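Side-chain contacts in putative phosphosugar isomerase (Clostridium difficile, PDB 3G68), which probably binds phosphorylated sugars with its two SIS domains and may isomerise them: residues Asn21-Phe26 against Ile161-Gly166; Leu131-Gly136 against Lys151-Leu156; Glu199-Lys204 against Asn284-Gly289; Ile211-His216 against Gly221-Ala226; Glu225-Leu230 against Ile236-Tyr241. All coordinates share one frame; numbering follows the deposited sequence.

Contact 1. Residues Asn21-Phe26 against Ile161-Gly166; sequences NADSLF and IAREKG
Charge carries this contact: Asp23 and Arg163 form a single salt bridge between two helices, with Arg163 NH2 3.0 Å from Asp23 OD1. The N-H...O angle of 162° makes the bond nearly straight. The oxygen lies close to the guanidinium plane, at its edge, so the donor geometry is good. The acceptor side is less regular, because NH2 approaches from above the carboxylate, 43° out of its plane. The first two torsions of the arginine are extended and give it its reach, and the bend at chi3 (61°) then turns the guanidinium; the two side chains as wholes cross at about a right angle.

A water adds a second, indirect link. It donates to Asp23 OD2, at a rather short 2.5 Å from the water oxygen, and accepts from Arg163 NH1, 3.0 Å from the water oxygen, so it supplements the direct bond. Asp23 OD1 has a further donor in Gln160 NE2, one helical turn before Arg163, and this bond also restrains the carboxylate.

Arg163 also makes a cation-pi contact with Tyr173 of helix 170-184, a ring that Asp23 touches too. The pair lies at the surface where the short helix 22-25 meets the last turn of helix 145-165, which ends in a Schellman motif at Gly166, with helix 170-184 alongside; deeper in, Phe26 packs on Leu156, Leu157 and Gln160 of helix 145-165.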
# COMPACT_ATOMS: atom_id res chain seq x y z
N ASN B 21 -27.38 -11.79 28.19
CA ASN B 21 -27.76 -12.79 29.19
C ASN B 21 -29.16 -13.34 29.00
O ASN B 21 -29.60 -14.18 29.81
CB ASN B 21 -27.71 -12.14 30.58
CG ASN B 21 -27.82 -13.16 31.72
OD1 ASN B 21 -27.10 -14.17 31.74
ND2 ASN B 21 -28.72 -12.90 32.67
N ALA B 22 -29.85 -12.92 27.94
CA ALA B 22 -31.27 -13.30 27.74
C ALA B 22 -31.50 -14.78 27.51
O ALA B 22 -32.48 -15.33 28.01
CB ALA B 22 -31.88 -12.52 26.58
N ASP B 23 -30.63 -15.42 26.73
CA ASP B 23 -30.78 -16.87 26.50
C ASP B 23 -30.72 -17.65 27.82
O ASP B 23 -31.44 -18.63 27.98
CB ASP B 23 -29.72 -17.41 25.52
CG ASP B 23 -29.98 -17.02 24.08
OD1 ASP B 23 -31.07 -16.50 23.78
OD2 ASP B 23 -29.08 -17.25 23.24
N SER B 24 -29.88 -17.22 28.75
CA SER B 24 -29.77 -17.87 30.06
C SER B 24 -30.96 -17.53 30.94
O SER B 24 -31.63 -18.42 31.46
CB SER B 24 -28.45 -17.49 30.76
OG SER B 24 -28.40 -17.96 32.11
N LEU B 25 -31.26 -16.24 31.07
CA LEU B 25 -32.30 -15.77 31.97
C LEU B 25 -33.71 -16.32 31.65
O LEU B 25 -34.42 -16.72 32.56
CB LEU B 25 -32.33 -14.24 32.04
CG LEU B 25 -33.27 -13.67 33.10
CD1 LEU B 25 -32.78 -14.08 34.48
CD2 LEU B 25 -33.35 -12.15 32.98
N PHE B 26 -34.08 -16.35 30.37
CA PHE B 26 -35.41 -16.77 29.95
C PHE B 26 -35.53 -18.23 29.48
O PHE B 26 -36.57 -18.63 28.94
CB PHE B 26 -35.85 -15.83 28.83
CG PHE B 26 -35.96 -14.40 29.27
CD1 PHE B 26 -37.01 -14.01 30.10
CD2 PHE B 26 -35.01 -13.45 28.89
CE1 PHE B 26 -37.11 -12.68 30.55
CE2 PHE B 26 -35.13 -12.12 29.33
CZ PHE B 26 -36.19 -11.74 30.15
N ILE B 161 -40.09 -16.05 24.07
CA ILE B 161 -41.29 -16.88 23.95
C ILE B 161 -41.60 -17.07 22.48
O ILE B 161 -41.75 -18.18 22.03
CB ILE B 161 -42.50 -16.28 24.65
CG1 ILE B 161 -42.34 -16.37 26.16
CG2 ILE B 161 -43.77 -17.02 24.27
CD1 ILE B 161 -43.35 -15.50 26.91
N ALA B 162 -41.65 -15.96 21.74
CA ALA B 162 -41.98 -15.97 20.31
C ALA B 162 -41.09 -16.93 19.51
O ALA B 162 -41.57 -17.70 18.66
CB ALA B 162 -41.90 -14.55 19.75
N ARG B 163 -39.79 -16.88 19.76
CA ARG B 163 -38.86 -17.76 19.05
C ARG B 163 -39.11 -19.22 19.45
O ARG B 163 -39.22 -20.08 18.58
CB ARG B 163 -37.40 -17.35 19.29
CG ARG B 163 -36.35 -18.19 18.51
CD ARG B 163 -34.93 -17.65 18.72
NE ARG B 163 -34.59 -17.72 20.14
CZ ARG B 163 -33.45 -17.33 20.68
NH1 ARG B 163 -32.47 -16.84 19.94
NH2 ARG B 163 -33.27 -17.47 21.99
N GLU B 164 -39.22 -19.50 20.75
CA GLU B 164 -39.41 -20.87 21.25
C GLU B 164 -40.65 -21.50 20.69
O GLU B 164 -40.63 -22.66 20.25
CB GLU B 164 -39.47 -20.86 22.78
CG GLU B 164 -39.78 -22.21 23.49
CD GLU B 164 -38.70 -23.28 23.38
OE1 GLU B 164 -37.57 -23.00 22.89
OE2 GLU B 164 -38.99 -24.43 23.82
N LYS B 165 -41.73 -20.73 20.70
CA LYS B 165 -43.04 -21.21 20.24
C LYS B 165 -43.25 -21.18 18.71
O LYS B 165 -44.26 -21.66 18.21
CB LYS B 165 -44.18 -20.48 21.00
CG LYS B 165 -44.08 -20.54 22.57
CD LYS B 165 -43.78 -21.93 23.17
CE LYS B 165 -44.04 -21.94 24.70
NZ LYS B 165 -43.72 -23.26 25.40
N GLY B 166 -42.29 -20.64 17.98
CA GLY B 166 -42.33 -20.61 16.53
C GLY B 166 -42.99 -19.44 15.83
O GLY B 166 -43.14 -19.46 14.61
O HOH W 1 -29.63 -16.43 20.89

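Contact 2. Residues Leu131-Gly136 against Lys151-Leu156; sequences LTVNCG and KLNLML
The backbones come nearest at Val133 and Asn153, whose CA atoms are 6.5 Å apart, with an irregular chain on one side and a continuous helix on the other. Just beyond Val133 the chain folds into an inverse gamma turn centred on Asn134, closed by a weak bond from Cys135 N to Val133 O.

Asn153 is the one helix residue of the segment that touches the loop. Its chi1 of -131° falls away from the staggered positions, a sign of some torsional strain, and its amide is directed at the loop backbone. The ND2 atom of Asn153 lies 2.9 Å from Leu131 O and 3.6 Å from Thr132 O.

The other branch of the amide is engaged through water. One molecule donates to Asn153 OD1 at 2.7 Å and to Thr132 O, also at 2.7 Å, and accepts from Asn134 N at 3.1 Å; three bonds thus fix it between helix and loop and hold OD1 in place. The Val133 CG2 methyl, anti to its own carbonyl carbon, packs against the amide, 3.7 Å from Asn153 ND2 and 4.0 Å from Asn153 CG, the two side chains passing each other in opposite directions. Met115 and Ile18 touch Asn153 as well, so the buried amide has apolar neighbours beside its polar ones.

Leu131 and Val133 are backbone-bonded to Ser114 and Ala116, continuing the edge of the parallel sheet. A chain leaving the last strand and crossing to a helix packed on the sheet suits the three-layered alpha-beta-alpha architecture of an SIS domain.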
# COMPACT_ATOMS: atom_id res chain seq x y z
N LEU B 131 -37.03 -13.57 37.05
CA LEU B 131 -36.53 -12.92 35.83
C LEU B 131 -35.96 -11.54 36.18
O LEU B 131 -36.43 -10.50 35.69
CB LEU B 131 -37.68 -12.81 34.82
CG LEU B 131 -38.44 -14.08 34.46
CD1 LEU B 131 -39.56 -13.74 33.50
CD2 LEU B 131 -37.48 -15.13 33.83
N THR B 132 -34.96 -11.57 37.06
CA THR B 132 -34.28 -10.41 37.60
C THR B 132 -33.83 -9.43 36.52
O THR B 132 -33.28 -9.83 35.50
CB THR B 132 -33.03 -10.85 38.39
OG1 THR B 132 -33.41 -11.93 39.27
CG2 THR B 132 -32.45 -9.68 39.19
N VAL B 133 -34.14 -8.15 36.73
CA VAL B 133 -33.70 -7.09 35.84
C VAL B 133 -32.30 -6.76 36.36
O VAL B 133 -32.15 -6.14 37.40
CB VAL B 133 -34.63 -5.85 35.90
CG1 VAL B 133 -34.07 -4.74 34.98
CG2 VAL B 133 -36.03 -6.23 35.51
N ASN B 134 -31.27 -7.18 35.62
CA ASN B 134 -29.89 -7.00 36.09
C ASN B 134 -29.28 -5.66 35.73
O ASN B 134 -28.29 -5.60 35.02
CB ASN B 134 -29.02 -8.16 35.56
CG ASN B 134 -29.45 -9.49 36.12
OD1 ASN B 134 -29.74 -10.44 35.37
ND2 ASN B 134 -29.55 -9.57 37.44
N CYS B 135 -29.90 -4.59 36.24
CA CYS B 135 -29.47 -3.21 35.98
C CYS B 135 -28.50 -2.65 37.05
O CYS B 135 -27.95 -1.54 36.89
CB CYS B 135 -30.71 -2.33 35.87
SG CYS B 135 -31.68 -2.33 37.37
N GLY B 136 -28.27 -3.40 38.13
CA GLY B 136 -27.41 -2.96 39.22
C GLY B 136 -28.22 -2.09 40.16
O GLY B 136 -29.37 -1.73 39.86
N LYS B 151 -38.42 -2.37 30.91
CA LYS B 151 -39.06 -2.42 29.60
C LYS B 151 -38.31 -3.40 28.66
O LYS B 151 -38.93 -4.21 28.00
CB LYS B 151 -39.11 -1.06 28.94
CG LYS B 151 -40.03 -0.05 29.64
CD LYS B 151 -40.17 1.21 28.79
CE LYS B 151 -38.87 2.07 28.74
NZ LYS B 151 -39.09 3.35 28.04
N LEU B 152 -36.98 -3.31 28.63
CA LEU B 152 -36.18 -4.22 27.81
C LEU B 152 -36.42 -5.67 28.22
O LEU B 152 -36.64 -6.52 27.38
CB LEU B 152 -34.68 -3.92 27.95
CG LEU B 152 -33.69 -4.79 27.17
CD1 LEU B 152 -33.98 -4.84 25.66
CD2 LEU B 152 -32.28 -4.21 27.38
N ASN B 153 -36.40 -5.92 29.52
CA ASN B 153 -36.60 -7.28 30.07
C ASN B 153 -37.94 -7.90 29.65
O ASN B 153 -38.01 -9.08 29.30
CB ASN B 153 -36.48 -7.26 31.61
CG ASN B 153 -35.56 -8.35 32.14
OD1 ASN B 153 -34.45 -8.53 31.62
ND2 ASN B 153 -35.99 -9.06 33.18
N LEU B 154 -38.98 -7.07 29.68
CA LEU B 154 -40.32 -7.44 29.19
C LEU B 154 -40.33 -7.74 27.68
O LEU B 154 -41.00 -8.66 27.23
CB LEU B 154 -41.33 -6.35 29.50
CG LEU B 154 -41.77 -6.23 30.96
CD1 LEU B 154 -42.41 -4.87 31.21
CD2 LEU B 154 -42.72 -7.38 31.31
N MSE B 155 -39.62 -6.94 26.89
CA MSE B 155 -39.54 -7.18 25.48
C MSE B 155 -38.80 -8.50 25.20
O MSE B 155 -39.20 -9.23 24.33
CB MSE B 155 -38.85 -6.02 24.75
CG MSE B 155 -39.70 -4.77 24.70
SE MSE B 155 -38.75 -3.41 23.71
CE MSE B 155 -40.18 -2.13 23.40
N LEU B 156 -37.69 -8.73 25.91
CA LEU B 156 -36.90 -9.95 25.75
C LEU B 156 -37.74 -11.18 26.07
O LEU B 156 -37.74 -12.14 25.28
CB LEU B 156 -35.63 -9.89 26.59
CG LEU B 156 -34.63 -8.88 25.99
CD1 LEU B 156 -33.48 -8.64 26.93
CD2 LEU B 156 -34.14 -9.34 24.61
O HOH W 2 -32.25 -8.85 33.23

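Contact 3. Residues Glu199-Lys204 against Asn284-Gly289; sequences ERNKEK and NVFAIG
Phe286 turns the rim of its ring, rather than a face, toward residues Asn201 and Lys204. Its CE1 atom lies 3.6 Å from Asn201 OD1. Because that oxygen sits near the ring plane, it meets the weakly positive C-H edge instead of the pi cloud. The amide and ring planes are 84° apart, almost perpendicular. The other amide branch is bonded outside this pair: Asn201 ND2 donates to Trp197 O and Asp296 O, and these two bonds fix the rotation that leaves OD1 facing the ring.

Farther round the same edge, Phe286 CZ is 3.9 Å from Lys204 CB and 4.0 Å from Lys204 CD. The aliphatic chain of the lysine continues past the ring to Asn284, where Lys204 CD comes within 3.4 Å of Asn284 OD1. This is contact by methylenes; the chain bends only at its last torsion, chi4 65°, which carries NZ off the line. A water spans Lys204 O and Asn284 OD1 by two weak bonds, while Asn284 ND2 donates to Ser258 O and so anchors the amide.

Strand 284-289 runs between strands 258-264 and 299-300 of a parallel sheet. The junction of helices 187-200 and 202-206, at Asn201, covers its Phe286 side together with Trp197, and the Phe286 ring also meets Phe261 of strand 258-264, their planes about 25° apart.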
# COMPACT_ATOMS: atom_id res chain seq x y z
N GLU B 199 -30.01 23.70 28.63
CA GLU B 199 -29.19 24.87 28.88
C GLU B 199 -29.76 26.08 28.14
O GLU B 199 -29.85 27.17 28.70
CB GLU B 199 -27.75 24.56 28.46
CG GLU B 199 -26.75 25.66 28.71
CD GLU B 199 -26.58 26.04 30.15
OE1 GLU B 199 -26.66 25.18 31.06
OE2 GLU B 199 -26.31 27.24 30.38
N ARG B 200 -30.18 25.87 26.90
CA ARG B 200 -30.76 26.93 26.09
C ARG B 200 -32.12 27.45 26.67
O ARG B 200 -32.48 28.62 26.51
CB ARG B 200 -30.99 26.34 24.69
CG ARG B 200 -31.38 27.30 23.65
CD ARG B 200 -31.22 26.70 22.24
NE ARG B 200 -32.07 25.54 21.92
CZ ARG B 200 -31.67 24.29 21.67
NH1 ARG B 200 -30.39 23.93 21.65
NH2 ARG B 200 -32.58 23.37 21.38
N ASN B 201 -32.88 26.55 27.27
CA ASN B 201 -34.21 26.86 27.85
C ASN B 201 -34.23 26.89 29.37
O ASN B 201 -35.31 26.80 29.98
CB ASN B 201 -35.19 25.78 27.35
CG ASN B 201 -35.44 25.93 25.87
OD1 ASN B 201 -36.06 26.90 25.45
ND2 ASN B 201 -34.93 25.00 25.07
N LYS B 202 -33.06 27.12 29.96
CA LYS B 202 -32.86 27.04 31.41
C LYS B 202 -33.82 27.91 32.22
O LYS B 202 -34.40 27.44 33.21
CB LYS B 202 -31.42 27.43 31.78
CG LYS B 202 -31.10 27.15 33.25
CD LYS B 202 -29.66 27.51 33.65
CE LYS B 202 -28.65 26.53 33.14
NZ LYS B 202 -27.26 26.90 33.59
N GLU B 203 -33.96 29.17 31.82
CA GLU B 203 -34.81 30.14 32.53
C GLU B 203 -36.27 29.67 32.61
O GLU B 203 -36.83 29.59 33.70
CB GLU B 203 -34.73 31.52 31.89
CG GLU B 203 -35.66 32.60 32.55
CD GLU B 203 -35.55 33.98 31.95
OE1 GLU B 203 -34.91 34.10 30.89
OE2 GLU B 203 -36.12 34.96 32.53
N LYS B 204 -36.89 29.39 31.46
CA LYS B 204 -38.28 28.88 31.47
C LYS B 204 -38.41 27.59 32.27
O LYS B 204 -39.40 27.40 33.01
CB LYS B 204 -38.82 28.69 30.05
CG LYS B 204 -39.16 29.98 29.32
CD LYS B 204 -39.87 29.68 28.02
CE LYS B 204 -40.47 30.97 27.42
NZ LYS B 204 -39.38 31.86 27.06
N ASN B 284 -44.73 28.78 26.92
CA ASN B 284 -44.00 27.63 27.42
C ASN B 284 -44.35 26.30 26.77
O ASN B 284 -44.59 25.30 27.47
CB ASN B 284 -44.24 27.55 28.95
CG ASN B 284 -44.00 28.88 29.61
OD1 ASN B 284 -42.96 29.50 29.40
ND2 ASN B 284 -44.98 29.35 30.38
N VAL B 285 -44.39 26.29 25.43
CA VAL B 285 -44.64 25.06 24.66
C VAL B 285 -43.28 24.57 24.08
O VAL B 285 -42.57 25.30 23.38
CB VAL B 285 -45.71 25.21 23.56
CG1 VAL B 285 -45.90 23.82 22.89
CG2 VAL B 285 -47.05 25.71 24.15
N PHE B 286 -42.91 23.33 24.39
CA PHE B 286 -41.62 22.73 23.95
C PHE B 286 -41.94 21.45 23.20
O PHE B 286 -42.52 20.55 23.77
CB PHE B 286 -40.73 22.39 25.17
CG PHE B 286 -40.47 23.55 26.08
CD1 PHE B 286 -39.36 24.38 25.90
CD2 PHE B 286 -41.32 23.82 27.14
CE1 PHE B 286 -39.13 25.44 26.72
CE2 PHE B 286 -41.08 24.91 27.98
CZ PHE B 286 -40.00 25.71 27.77
N ALA B 287 -41.59 21.38 21.91
CA ALA B 287 -41.83 20.18 21.11
C ALA B 287 -40.55 19.39 20.94
O ALA B 287 -39.51 19.95 20.70
CB ALA B 287 -42.42 20.54 19.75
N ILE B 288 -40.65 18.08 21.09
CA ILE B 288 -39.52 17.17 21.01
C ILE B 288 -39.81 16.11 19.93
O ILE B 288 -40.84 15.43 19.99
CB ILE B 288 -39.30 16.45 22.38
CG1 ILE B 288 -39.01 17.47 23.50
CG2 ILE B 288 -38.23 15.40 22.22
CD1 ILE B 288 -38.96 16.90 24.93
N GLY B 289 -38.90 15.98 18.97
CA GLY B 289 -39.04 14.99 17.93
C GLY B 289 -38.08 15.07 16.76
O GLY B 289 -37.20 15.94 16.71
O HOH W 3 -41.89 29.76 32.54

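Contact 4. Residues Ile211-His216 against Gly221-Ala226; sequences IRIIGH and GDTLEA
A chi1 of -55° places the CG1 branch of Ile213 anti to its carbonyl carbon and CG2 anti to its nitrogen, which spreads the side chain over two helix residues, Thr223 and Ala226. Thr223, at chi1 -58°, has its methyl anti to the backbone nitrogen and facing the strand, with OG1 beside that nitrogen.

The closer of these meetings is Ile213 CD1 against Ala226 CB at 3.4 Å, tighter than normal carbon-carbon contact; Ile213 CD1 is also 3.6 Å from Ala226 C. The packing is locally compressed here, with the end of the isoleucine pressed onto the helix surface. The CG2 branch of Ile213 meets its counterpart, Thr223 CG2, at 3.8 Å, as the two side chains slide past each other in opposite directions. The same threonine methyl is 3.8 Å from Ile213 O.

Thr223 OG1 faces Gly215, with CA 3.7 Å away, and the absence of a side chain there lets the helix come down on the strand: the CA atoms of Gly215 and Thr223 are only 5.9 Å apart. The hydroxyl itself is hydrogen-bonded to the backbone carbonyl of Ile219, just before the helix begins.

The axes of strand 211-215 and helix 221-226 run 8.3 Å apart and 169° from parallel. A buried strand followed by an almost antiparallel helix is the opening half of a right-handed beta-alpha-beta crossover, here 210-215, 220-234 and 238-242, the unit from which Rossmann-like SIS folds are built.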
# COMPACT_ATOMS: atom_id res chain seq x y z
N ILE B 211 -46.92 21.59 34.72
CA ILE B 211 -46.57 21.00 33.44
C ILE B 211 -47.56 19.94 32.98
O ILE B 211 -48.12 19.20 33.78
CB ILE B 211 -45.18 20.30 33.55
CG1 ILE B 211 -44.07 21.28 33.98
CG2 ILE B 211 -44.78 19.65 32.20
CD1 ILE B 211 -42.76 20.62 34.41
N ARG B 212 -47.76 19.86 31.67
CA ARG B 212 -48.52 18.80 31.06
C ARG B 212 -47.67 18.26 29.90
O ARG B 212 -46.97 19.01 29.26
CB ARG B 212 -49.90 19.29 30.58
CG ARG B 212 -50.81 19.60 31.74
CD ARG B 212 -52.21 19.88 31.24
NE ARG B 212 -53.08 20.21 32.35
CZ ARG B 212 -53.21 21.42 32.87
NH1 ARG B 212 -52.55 22.47 32.37
NH2 ARG B 212 -54.02 21.59 33.91
N ILE B 213 -47.66 16.95 29.71
CA ILE B 213 -46.92 16.31 28.61
C ILE B 213 -48.00 15.71 27.71
O ILE B 213 -48.93 15.07 28.21
CB ILE B 213 -45.96 15.20 29.08
CG1 ILE B 213 -45.00 15.75 30.12
CG2 ILE B 213 -45.17 14.62 27.87
CD1 ILE B 213 -44.10 14.65 30.75
N ILE B 214 -47.89 15.94 26.40
CA ILE B 214 -48.82 15.37 25.42
C ILE B 214 -48.01 14.44 24.52
O ILE B 214 -47.02 14.89 23.90
CB ILE B 214 -49.50 16.45 24.56
CG1 ILE B 214 -50.14 17.53 25.44
CG2 ILE B 214 -50.52 15.82 23.60
CD1 ILE B 214 -50.76 18.64 24.67
N GLY B 215 -48.38 13.16 24.51
CA GLY B 215 -47.69 12.13 23.71
C GLY B 215 -48.60 11.40 22.74
O GLY B 215 -49.82 11.52 22.79
N HIS B 216 -47.99 10.64 21.83
CA HIS B 216 -48.71 9.75 20.93
C HIS B 216 -49.02 8.45 21.69
O HIS B 216 -48.28 8.08 22.61
CB HIS B 216 -47.86 9.44 19.69
CG HIS B 216 -48.58 8.63 18.65
ND1 HIS B 216 -48.56 7.25 18.66
CD2 HIS B 216 -49.35 8.99 17.60
CE1 HIS B 216 -49.27 6.80 17.64
NE2 HIS B 216 -49.76 7.84 16.98
N GLY B 221 -47.21 4.95 27.81
CA GLY B 221 -46.57 4.55 29.08
C GLY B 221 -45.42 5.49 29.41
O GLY B 221 -45.31 5.96 30.54
N ASP B 222 -44.56 5.76 28.42
CA ASP B 222 -43.43 6.72 28.61
C ASP B 222 -43.91 8.13 28.96
O ASP B 222 -43.24 8.83 29.71
CB ASP B 222 -42.55 6.79 27.37
CG ASP B 222 -41.71 5.53 27.16
OD1 ASP B 222 -41.40 4.81 28.16
OD2 ASP B 222 -41.33 5.30 25.99
N THR B 223 -45.06 8.54 28.44
CA THR B 223 -45.66 9.87 28.73
C THR B 223 -46.06 9.95 30.18
O THR B 223 -45.76 10.91 30.85
CB THR B 223 -46.83 10.16 27.78
OG1 THR B 223 -46.32 10.10 26.43
CG2 THR B 223 -47.46 11.54 28.03
N LEU B 224 -46.72 8.90 30.68
CA LEU B 224 -47.09 8.79 32.09
C LEU B 224 -45.86 8.75 33.01
O LEU B 224 -45.84 9.36 34.08
CB LEU B 224 -47.92 7.53 32.30
CG LEU B 224 -49.28 7.48 31.62
CD1 LEU B 224 -49.95 6.10 31.95
CD2 LEU B 224 -50.14 8.66 32.12
N GLU B 225 -44.82 8.05 32.58
CA GLU B 225 -43.58 7.94 33.38
C GLU B 225 -42.86 9.27 33.46
O GLU B 225 -42.41 9.67 34.53
CB GLU B 225 -42.66 6.86 32.82
CG GLU B 225 -41.28 6.78 33.46
CD GLU B 225 -41.28 6.52 34.95
OE1 GLU B 225 -42.34 6.14 35.51
OE2 GLU B 225 -40.18 6.66 35.54
N ALA B 226 -42.77 9.95 32.32
CA ALA B 226 -42.15 11.28 32.25
C ALA B 226 -42.86 12.26 33.19
O ALA B 226 -42.23 13.01 33.93
CB ALA B 226 -42.17 11.80 30.80

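Contact 5. Residues Glu225-Leu230 against Ile236-Tyr241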
# COMPACT_ATOMS: atom_id res chain seq x y z
N GLU B 225 -44.82 8.05 32.58
CA GLU B 225 -43.58 7.94 33.38
C GLU B 225 -42.86 9.27 33.46
O GLU B 225 -42.41 9.67 34.53
CB GLU B 225 -42.66 6.86 32.82
CG GLU B 225 -41.28 6.78 33.46
CD GLU B 225 -41.28 6.52 34.95
OE1 GLU B 225 -42.34 6.14 35.51
OE2 GLU B 225 -40.18 6.66 35.54
N ALA B 226 -42.77 9.95 32.32
CA ALA B 226 -42.15 11.28 32.25
C ALA B 226 -42.86 12.26 33.19
O ALA B 226 -42.23 13.01 33.93
CB ALA B 226 -42.17 11.80 30.80
N ALA B 227 -44.18 12.22 33.17
CA ALA B 227 -44.98 13.07 34.03
C ALA B 227 -44.73 12.74 35.50
O ALA B 227 -44.51 13.65 36.30
CB ALA B 227 -46.46 12.95 33.67
N LEU B 228 -44.73 11.47 35.89
CA LEU B 228 -44.50 11.10 37.31
C LEU B 228 -43.10 11.53 37.77
O LEU B 228 -42.96 12.05 38.87
CB LEU B 228 -44.66 9.58 37.55
CG LEU B 228 -44.36 9.01 38.93
CD1 LEU B 228 -45.26 9.68 40.03
CD2 LEU B 228 -44.48 7.44 38.95
N LYS B 229 -42.07 11.32 36.95
CA LYS B 229 -40.70 11.68 37.38
C LYS B 229 -40.52 13.19 37.53
O LYS B 229 -39.88 13.65 38.47
CB LYS B 229 -39.63 11.05 36.49
CG LYS B 229 -39.53 9.52 36.67
CD LYS B 229 -38.94 9.14 38.03
CE LYS B 229 -39.49 7.85 38.60
NZ LYS B 229 -39.05 6.67 37.89
N LEU B 230 -41.14 13.95 36.63
CA LEU B 230 -41.13 15.43 36.78
C LEU B 230 -41.87 15.81 38.07
O LEU B 230 -41.43 16.69 38.81
CB LEU B 230 -41.79 16.12 35.59
CG LEU B 230 -41.00 16.29 34.27
CD1 LEU B 230 -41.91 16.78 33.14
CD2 LEU B 230 -39.83 17.23 34.47
N ILE B 236 -44.31 19.95 41.60
CA ILE B 236 -45.38 20.81 41.14
C ILE B 236 -46.36 19.89 40.44
O ILE B 236 -46.05 18.72 40.19
CB ILE B 236 -44.85 21.90 40.14
CG1 ILE B 236 -44.19 21.26 38.92
CG2 ILE B 236 -43.93 22.90 40.87
CD1 ILE B 236 -43.66 22.26 37.89
N PRO B 237 -47.54 20.42 40.08
CA PRO B 237 -48.44 19.56 39.32
C PRO B 237 -47.91 19.17 37.96
O PRO B 237 -47.48 20.04 37.17
CB PRO B 237 -49.71 20.41 39.18
CG PRO B 237 -49.65 21.32 40.36
CD PRO B 237 -48.19 21.69 40.42
N VAL B 238 -47.92 17.86 37.70
CA VAL B 238 -47.52 17.33 36.38
C VAL B 238 -48.40 16.16 35.98
O VAL B 238 -48.58 15.23 36.73
CB VAL B 238 -46.04 16.87 36.28
CG1 VAL B 238 -45.69 16.66 34.78
CG2 VAL B 238 -45.10 17.89 36.90
N THR B 239 -48.97 16.24 34.79
CA THR B 239 -49.80 15.16 34.28
C THR B 239 -49.47 14.89 32.82
O THR B 239 -49.18 15.81 32.07
CB THR B 239 -51.28 15.52 34.45
OG1 THR B 239 -51.51 15.83 35.83
CG2 THR B 239 -52.16 14.34 34.05
N GLY B 240 -49.51 13.61 32.43
CA GLY B 240 -49.24 13.19 31.04
C GLY B 240 -50.53 12.76 30.38
O GLY B 240 -51.41 12.20 31.05
N TYR B 241 -50.66 13.03 29.08
CA TYR B 241 -51.88 12.72 28.32
C TYR B 241 -51.55 12.21 26.94
O TYR B 241 -50.59 12.67 26.31
CB TYR B 241 -52.69 14.01 28.07
CG TYR B 241 -53.08 14.75 29.32
CD1 TYR B 241 -52.21 15.68 29.90
CD2 TYR B 241 -54.28 14.51 29.94
CE1 TYR B 241 -52.55 16.37 31.04
CE2 TYR B 241 -54.64 15.20 31.12
CZ TYR B 241 -53.74 16.13 31.66
OH TYR B 241 -54.06 16.81 32.80
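The peptide plane joining Thr239 to Gly240 is the flat group of this contact, and the Ala227 methyl sits over one of its faces. Ala227 CB is 3.4 Å from Gly240 N and 3.7 Å from Thr239 C, nearly straight above the nitrogen. With no side chain on Gly240, the helix can settle close, and the CA atoms of Ala227 and Gly240 are 5.2 Å apart.

Val238 fills the next stretch toward the start of the strand. Its CG1, anti to the backbone nitrogen (chi1 -167°), lies 3.6 Å from Ala227 O and 3.9 Å from Ala227 CB. Both valine methyls, CG1 and CG2, reach Leu230 CB at 4.0 Å, so CG1 is shared between the two helix residues while CG2 turns to the leucine. Leu230 and Val238 cross at about a right angle. Within the helix, Lys229 NZ forms a salt bridge with Glu225 OE2, and both side chains also bond to Thr44.

The axes of helix 225-230 and strand 238-241 are 6.7 Å apart and 177° from parallel. Together with Thr239's backbone bonds to Ile211 and Ile213, this forms the closing half of a beta-alpha-beta crossover in a parallel sheet.

Contacts 1 and 2 lie on one side of the chain's centre, contacts 3, 4 and 5 on the other, matching two parallel five-stranded sheets with the same strand order, as expected of a double-SIS protein. Contacts 1 and 2, 13 Å apart between centres, share helix 145-165; contact 1, with contact 2 nested inside its loop, closes before contact 3 opens. Contacts 4 and 5, centres 7 Å apart, share helix 220-234 and neighbouring strands; both are nested inside the loop closed by contact 3. Between the halves, Lys151 NZ of contact 2 and Asp222 OD1 of contact 4 form a 2.7 Å salt bridge, directly tying the two domains.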